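Local coordinates for Low molecular weight phosphotyrosine phosphatase family protein (Streptococcus pyogenes, PDB 5GOT), which probably removes phosphate from phosphotyrosine residues by hydrolysis, as a low molecular weight protein tyrosine phosphatase, at residues A[74-79]-A[91-96]. Numbering follows the deposited sequence.
Sequences TDFNTF and KNLKEM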
# COMPACT_ATOMS: atom_id res chain seq x y z
N THR A 74 10.44 13.28 -4.87
CA THR A 74 10.25 12.69 -6.19
C THR A 74 8.98 11.87 -6.23
O THR A 74 8.22 11.91 -7.22
CB THR A 74 11.45 11.81 -6.57
OG1 THR A 74 12.66 12.39 -6.06
CG2 THR A 74 11.52 11.69 -8.07
N ASP A 75 8.73 11.09 -5.17
CA ASP A 75 7.56 10.22 -5.13
C ASP A 75 6.27 11.02 -5.17
O ASP A 75 5.33 10.66 -5.89
CB ASP A 75 7.60 9.35 -3.88
CG ASP A 75 8.80 8.44 -3.85
OD1 ASP A 75 9.19 7.94 -4.92
OD2 ASP A 75 9.33 8.21 -2.73
N PHE A 76 6.19 12.08 -4.36
CA PHE A 76 4.98 12.90 -4.36
C PHE A 76 4.68 13.47 -5.74
O PHE A 76 3.51 13.68 -6.08
CB PHE A 76 5.09 14.05 -3.35
CG PHE A 76 4.86 13.65 -1.93
CD1 PHE A 76 3.56 13.48 -1.44
CD2 PHE A 76 5.93 13.48 -1.07
CE1 PHE A 76 3.35 13.13 -0.11
CE2 PHE A 76 5.72 13.12 0.26
CZ PHE A 76 4.43 12.95 0.74
N ASN A 77 5.72 13.72 -6.55
CA ASN A 77 5.53 14.23 -7.91
C ASN A 77 5.16 13.12 -8.89
O ASN A 77 4.36 13.34 -9.81
CB ASN A 77 6.79 14.94 -8.40
CG ASN A 77 6.88 16.37 -7.91
OD1 ASN A 77 6.36 17.28 -8.56
ND2 ASN A 77 7.52 16.57 -6.77
N THR A 78 5.75 11.94 -8.71
CA THR A 78 5.61 10.86 -9.68
C THR A 78 4.31 10.07 -9.50
O THR A 78 3.66 9.71 -10.49
CB THR A 78 6.81 9.92 -9.58
OG1 THR A 78 8.01 10.70 -9.57
CG2 THR A 78 6.83 8.95 -10.76
N PHE A 79 3.93 9.74 -8.27
CA PHE A 79 2.79 8.85 -8.09
C PHE A 79 1.48 9.59 -8.33
O PHE A 79 1.34 10.77 -8.03
CB PHE A 79 2.81 8.22 -6.69
CG PHE A 79 3.85 7.14 -6.54
CD1 PHE A 79 3.64 5.87 -7.09
CD2 PHE A 79 5.03 7.39 -5.88
CE1 PHE A 79 4.60 4.87 -6.96
CE2 PHE A 79 6.01 6.40 -5.77
CZ PHE A 79 5.79 5.14 -6.31
N LYS A 91 -2.45 11.96 7.56
CA LYS A 91 -2.09 13.27 8.11
C LYS A 91 -0.61 13.56 7.94
O LYS A 91 -0.22 14.64 7.50
CB LYS A 91 -2.45 13.35 9.60
CG LYS A 91 -3.92 13.15 9.93
CD LYS A 91 -4.11 13.06 11.45
CE LYS A 91 -5.38 12.27 11.82
NZ LYS A 91 -6.60 12.87 11.20
N ASN A 92 0.23 12.58 8.27
CA ASN A 92 1.67 12.78 8.16
C ASN A 92 2.09 12.98 6.71
O ASN A 92 2.97 13.80 6.42
CB ASN A 92 2.42 11.62 8.79
CG ASN A 92 2.35 11.65 10.30
OD1 ASN A 92 2.43 12.72 10.90
ND2 ASN A 92 2.18 10.48 10.92
N LEU A 93 1.45 12.25 5.78
CA LEU A 93 1.76 12.45 4.36
C LEU A 93 1.48 13.88 3.93
O LEU A 93 2.22 14.44 3.11
CB LEU A 93 0.95 11.48 3.50
CG LEU A 93 1.54 10.07 3.36
CD1 LEU A 93 0.46 9.12 2.83
CD2 LEU A 93 2.73 10.10 2.43
N LYS A 94 0.42 14.49 4.47
CA LYS A 94 0.07 15.84 4.05
C LYS A 94 1.02 16.88 4.65
O LYS A 94 1.44 17.81 3.96
CB LYS A 94 -1.38 16.14 4.42
CG LYS A 94 -2.40 15.44 3.52
CD LYS A 94 -3.82 15.70 4.00
CE LYS A 94 -4.85 14.97 3.16
NZ LYS A 94 -6.20 15.11 3.74
N GLU A 95 1.40 16.72 5.93
CA GLU A 95 2.29 17.71 6.54
C GLU A 95 3.69 17.64 5.95
O GLU A 95 4.28 18.67 5.61
CB GLU A 95 2.36 17.53 8.07
CG GLU A 95 1.07 17.13 8.78
CD GLU A 95 -0.06 18.15 8.67
OE1 GLU A 95 0.10 19.23 8.03
OE2 GLU A 95 -1.15 17.89 9.24
N MET A 96 4.24 16.43 5.80
CA MET A 96 5.60 16.32 5.28
C MET A 96 5.71 16.84 3.86
O MET A 96 6.81 17.23 3.44
CB MET A 96 6.09 14.87 5.38
CG MET A 96 5.43 13.87 4.45
SD MET A 96 5.94 12.18 4.84
CE MET A 96 7.72 12.27 4.52
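Phe-76 pushes the far end of its ring, CZ and CE1, against residues 91-96 of the neighbouring helix, where it overlaps the CD2 branch of Leu-93 and the CG methylene of Met-96. One aromatic side chain here bridges two helices whose backbones stay well apart: the nearest CA atoms, those of Phe-76 and Leu-93, are 9.3 Å from each other. Phe-76 sends its CB toward the other helix, and with CG beside the backbone N and anti to the carbonyl carbon (chi1 -78°) the ring swings well off the line of that bond, bringing CZ and CE1 alongside Leu-93 O and CD2. CZ settles 3.7 Å from Leu-93 CD2, the two side chains crossing at a slant. The same CZ lies 3.6 Å from Leu-93 O at an oblique angle to the ring, a van der Waals contact with an oxygen that also accepts a hydrogen bond from Ser-97 OG. Met-96 adds a lighter contact, its CG 4.0 Å from Phe-76 CZ.

Both helices belong to the Rossmann-like alpha/beta fold of low molecular weight phosphatases, built on a four-stranded parallel sheet. Strand 81-84 links them in sequence, and the hydrophobic layer under their contact continues onto the sheet: Phe-76 and Leu-93 both rest on Ile-105 of edge strand 105-107, while Leu-93 also touches Val-7 of strand 2-8.

No hydrogen bond joins the segments. Phe-76 O instead accepts one from Lys-104 NZ, which ties helix 73-78 to the residue just before strand 105-107.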